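Local atomic coordinates of uncharacterized protein (Bacillus thuringiensis serovar kurstaki, PDB entry 4XE7), a protein that is a ParM-type bacterial actin-like protein that probably polymerises into nucleotide-dependent filaments for DNA segregation. Residues N199-I213 with Y401-L413. Numbering follows the deposited sequence.
Sequences NVEGVSSVLAILFDI and YFTSRSYLIANLL
Ile213, Ile409 and Tyr407 bury the most surface here, and the three show how one helix can serve several partners along its length. Ile213 reaches helix 402-413 with its outermost methyl. Its CD1 meets Leu412 CD2 tip to tip at 3.7 Å and also touches CG1 of Ile409, the two isoleucines lying alongside one another, pointing opposite ways. The CD1 methyl of Ile409 lies 3.6 Å from Phe211 O and close to Leu207 O, at the C-terminal end of helix 205-210.

Beyond it the helices pack at a small residue, Ala208, whose CB lies 3.3 Å from Ser406 OG and against the Phe402 ring. Ser406 OG has the carbonyl oxygens of Ser204 and of its own helix's Phe402 within reach and takes a weak bond from Ala208 N. The axes of helices 205-210 and 402-413 cross at 83°, nearly perpendicular, with a closest approach of 7.3 Å. In this actin-like fold the C-terminal helix, 402-418, thus lies across a short helix that leads from strand 188-200 of the large mixed sheet into a two-stranded hairpin, 211-214 with 217-220.

Tyr407 works at the sheet end. The Asn199 amide lies 19° from parallel to the Tyr407 ring, and Asn199 ND2 lies 3.4 Å from Tyr407 CD1; that nitrogen is held by Gly152 O and Ser151 OG. Tyr407 OH, buried without a polar partner, sits against CG of Glu201 at 3.4 Å.

At the hairpin, Arg405 bends at chi3 (67°) and brings NH2 to 2.9 Å from Asp212 OD1, a salt bridge whose hydrogen bond is weak. The same NH2 donates to a water that in turn donates to the carbonyl oxygens of Ala208 and Phe211.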
# COMPACT_ATOMS: atom_id res chain seq x y z
N ASN A 199 2.75 -4.11 16.88
CA ASN A 199 3.15 -2.71 16.92
C ASN A 199 1.91 -1.82 16.98
O ASN A 199 0.79 -2.29 16.74
CB ASN A 199 4.02 -2.35 15.71
CG ASN A 199 5.20 -3.31 15.53
OD1 ASN A 199 6.22 -3.19 16.20
ND2 ASN A 199 5.05 -4.28 14.61
N VAL A 200 2.14 -0.55 17.29
CA VAL A 200 1.07 0.44 17.33
C VAL A 200 0.72 0.90 15.93
O VAL A 200 1.48 1.67 15.35
CB VAL A 200 1.49 1.70 18.13
CG1 VAL A 200 0.33 2.67 18.26
CG2 VAL A 200 2.07 1.32 19.49
N GLU A 201 -0.41 0.45 15.39
CA GLU A 201 -0.79 0.88 14.04
C GLU A 201 -0.99 2.39 14.07
O GLU A 201 -1.47 2.93 15.06
CB GLU A 201 -2.07 0.16 13.56
CG GLU A 201 -2.29 0.24 12.05
CD GLU A 201 -3.61 -0.36 11.61
OE1 GLU A 201 -4.67 0.08 12.12
OE2 GLU A 201 -3.60 -1.28 10.76
N GLY A 202 -0.59 3.07 13.01
CA GLY A 202 -0.68 4.52 13.00
C GLY A 202 0.64 5.20 13.32
O GLY A 202 1.39 5.55 12.41
N VAL A 203 0.94 5.38 14.60
CA VAL A 203 2.16 6.12 14.94
C VAL A 203 3.43 5.32 14.60
O VAL A 203 4.52 5.91 14.53
CB VAL A 203 2.18 6.54 16.42
CG1 VAL A 203 2.60 5.38 17.31
CG2 VAL A 203 3.11 7.75 16.61
N SER A 204 3.30 4.01 14.38
CA SER A 204 4.44 3.20 13.93
C SER A 204 5.00 3.71 12.62
O SER A 204 6.18 3.52 12.33
CB SER A 204 4.06 1.73 13.73
OG SER A 204 3.62 1.14 14.93
N SER A 205 4.14 4.33 11.81
CA SER A 205 4.49 4.76 10.47
C SER A 205 5.66 5.74 10.47
O SER A 205 6.31 5.94 9.44
CB SER A 205 3.28 5.36 9.78
OG SER A 205 2.25 4.39 9.65
N VAL A 206 5.90 6.33 11.63
CA VAL A 206 7.06 7.17 11.89
C VAL A 206 8.36 6.45 11.57
O VAL A 206 9.28 7.03 10.99
CB VAL A 206 7.07 7.63 13.38
CG1 VAL A 206 8.41 8.22 13.77
CG2 VAL A 206 5.97 8.64 13.63
N LEU A 207 8.43 5.17 11.92
CA LEU A 207 9.64 4.39 11.62
C LEU A 207 9.96 4.39 10.12
O LEU A 207 11.13 4.52 9.74
CB LEU A 207 9.49 2.95 12.13
CG LEU A 207 9.78 2.77 13.61
CD1 LEU A 207 9.41 1.37 14.07
CD2 LEU A 207 11.24 3.07 13.87
N ALA A 208 8.94 4.26 9.28
CA ALA A 208 9.14 4.14 7.84
C ALA A 208 9.48 5.48 7.21
O ALA A 208 10.00 5.54 6.10
CB ALA A 208 7.93 3.55 7.16
N ILE A 209 9.19 6.56 7.93
CA ILE A 209 9.60 7.88 7.48
C ILE A 209 11.05 8.13 7.87
O ILE A 209 11.84 8.67 7.09
CB ILE A 209 8.67 8.96 8.04
CG1 ILE A 209 7.31 8.83 7.33
CG2 ILE A 209 9.26 10.35 7.86
CD1 ILE A 209 6.15 9.39 8.10
N LEU A 210 11.42 7.67 9.07
CA LEU A 210 12.77 7.90 9.59
C LEU A 210 13.81 6.94 9.03
O LEU A 210 14.97 7.32 8.89
CB LEU A 210 12.77 7.78 11.11
CG LEU A 210 12.04 8.84 11.94
CD1 LEU A 210 12.03 8.36 13.38
CD2 LEU A 210 12.74 10.18 11.84
N PHE A 211 13.43 5.69 8.76
CA PHE A 211 14.42 4.69 8.37
C PHE A 211 14.07 3.95 7.08
O PHE A 211 12.90 3.84 6.71
CB PHE A 211 14.62 3.69 9.51
CG PHE A 211 15.12 4.33 10.78
CD1 PHE A 211 16.47 4.57 10.97
CD2 PHE A 211 14.24 4.69 11.78
CE1 PHE A 211 16.93 5.17 12.14
CE2 PHE A 211 14.70 5.29 12.96
CZ PHE A 211 16.04 5.53 13.13
N ASP A 212 15.10 3.48 6.40
CA ASP A 212 14.95 2.62 5.22
C ASP A 212 15.90 1.42 5.41
O ASP A 212 16.77 1.46 6.28
CB ASP A 212 15.25 3.41 3.93
CG ASP A 212 14.81 2.68 2.66
OD1 ASP A 212 14.18 1.61 2.74
OD2 ASP A 212 15.09 3.21 1.56
N ILE A 213 15.71 0.35 4.65
CA ILE A 213 16.65 -0.77 4.66
C ILE A 213 17.17 -0.97 3.24
O ILE A 213 16.40 -1.26 2.33
CB ILE A 213 16.01 -2.07 5.17
CG1 ILE A 213 15.30 -1.86 6.52
CG2 ILE A 213 17.06 -3.19 5.27
CD1 ILE A 213 14.54 -3.11 7.01
N TYR A 401 2.90 1.69 1.65
CA TYR A 401 3.47 0.60 2.44
C TYR A 401 4.19 1.07 3.71
O TYR A 401 4.99 0.35 4.29
CB TYR A 401 4.42 -0.21 1.55
CG TYR A 401 3.70 -0.87 0.40
CD1 TYR A 401 2.92 -2.01 0.62
CD2 TYR A 401 3.75 -0.35 -0.88
CE1 TYR A 401 2.23 -2.62 -0.41
CE2 TYR A 401 3.05 -0.94 -1.92
CZ TYR A 401 2.30 -2.08 -1.69
OH TYR A 401 1.62 -2.69 -2.72
N PHE A 402 3.90 2.29 4.16
CA PHE A 402 4.59 2.83 5.33
C PHE A 402 4.27 1.99 6.58
O PHE A 402 5.10 1.85 7.48
CB PHE A 402 4.19 4.29 5.58
CG PHE A 402 5.02 5.31 4.81
CD1 PHE A 402 6.07 4.93 3.99
CD2 PHE A 402 4.75 6.67 4.93
CE1 PHE A 402 6.83 5.86 3.31
CE2 PHE A 402 5.50 7.61 4.27
CZ PHE A 402 6.54 7.21 3.45
N THR A 403 3.06 1.44 6.63
CA THR A 403 2.68 0.59 7.76
C THR A 403 3.44 -0.74 7.74
O THR A 403 4.03 -1.13 8.75
CB THR A 403 1.18 0.32 7.77
OG1 THR A 403 0.48 1.57 7.84
CG2 THR A 403 0.79 -0.57 8.95
N SER A 404 3.42 -1.43 6.60
CA SER A 404 4.15 -2.70 6.51
C SER A 404 5.66 -2.50 6.61
O SER A 404 6.35 -3.32 7.21
CB SER A 404 3.81 -3.45 5.22
OG SER A 404 3.84 -2.61 4.08
N ARG A 405 6.18 -1.42 6.02
CA ARG A 405 7.60 -1.12 6.15
C ARG A 405 7.98 -0.83 7.60
O ARG A 405 9.06 -1.24 8.04
CB ARG A 405 8.00 0.08 5.27
CG ARG A 405 7.96 -0.23 3.78
CD ARG A 405 7.98 1.03 2.94
NE ARG A 405 9.24 1.72 3.06
CZ ARG A 405 10.28 1.55 2.24
NH1 ARG A 405 10.20 0.72 1.22
NH2 ARG A 405 11.39 2.23 2.45
N SER A 406 7.10 -0.15 8.33
CA SER A 406 7.36 0.12 9.75
C SER A 406 7.44 -1.18 10.55
O SER A 406 8.36 -1.38 11.34
CB SER A 406 6.27 1.01 10.36
OG SER A 406 6.24 2.28 9.73
N TYR A 407 6.46 -2.05 10.35
CA TYR A 407 6.51 -3.37 10.96
C TYR A 407 7.81 -4.08 10.58
O TYR A 407 8.50 -4.62 11.44
CB TYR A 407 5.29 -4.21 10.55
CG TYR A 407 3.94 -3.62 10.97
CD1 TYR A 407 3.88 -2.59 11.91
CD2 TYR A 407 2.75 -4.07 10.42
CE1 TYR A 407 2.67 -2.05 12.30
CE2 TYR A 407 1.51 -3.53 10.81
CZ TYR A 407 1.49 -2.52 11.76
OH TYR A 407 0.31 -1.94 12.18
N LEU A 408 8.16 -4.06 9.29
CA LEU A 408 9.37 -4.75 8.84
C LEU A 408 10.62 -4.23 9.57
O LEU A 408 11.43 -5.02 10.08
CB LEU A 408 9.55 -4.60 7.31
CG LEU A 408 10.86 -5.10 6.69
CD1 LEU A 408 11.13 -6.57 7.00
CD2 LEU A 408 10.88 -4.86 5.18
N ILE A 409 10.79 -2.91 9.62
CA ILE A 409 11.92 -2.32 10.34
C ILE A 409 11.94 -2.72 11.83
O ILE A 409 12.99 -3.07 12.38
CB ILE A 409 11.91 -0.78 10.22
CG1 ILE A 409 12.13 -0.38 8.75
CG2 ILE A 409 12.97 -0.13 11.11
CD1 ILE A 409 11.55 0.98 8.40
N ALA A 410 10.77 -2.69 12.47
CA ALA A 410 10.64 -3.13 13.85
C ALA A 410 11.06 -4.59 13.96
O ALA A 410 11.77 -4.97 14.90
CB ALA A 410 9.20 -2.95 14.36
N ASN A 411 10.65 -5.39 12.98
CA ASN A 411 11.00 -6.81 12.96
C ASN A 411 12.52 -7.04 12.84
O ASN A 411 13.07 -7.89 13.52
CB ASN A 411 10.26 -7.52 11.83
CG ASN A 411 10.07 -9.00 12.10
OD1 ASN A 411 10.45 -9.51 13.16
ND2 ASN A 411 9.47 -9.70 11.14
N LEU A 412 13.18 -6.28 11.97
CA LEU A 412 14.63 -6.39 11.81
C LEU A 412 15.33 -6.01 13.12
O LEU A 412 16.21 -6.73 13.60
CB LEU A 412 15.13 -5.51 10.66
CG LEU A 412 16.65 -5.47 10.50
CD1 LEU A 412 17.21 -6.87 10.28
CD2 LEU A 412 17.06 -4.55 9.35
N LEU A 413 14.92 -4.88 13.70
CA LEU A 413 15.51 -4.43 14.96
C LEU A 413 15.33 -5.46 16.08
O LEU A 413 16.25 -5.73 16.85
CB LEU A 413 14.91 -3.08 15.36
CG LEU A 413 15.31 -1.90 14.48
CD1 LEU A 413 14.41 -0.69 14.76
CD2 LEU A 413 16.78 -1.55 14.72
O HOH W 1 10.83 3.11 5.08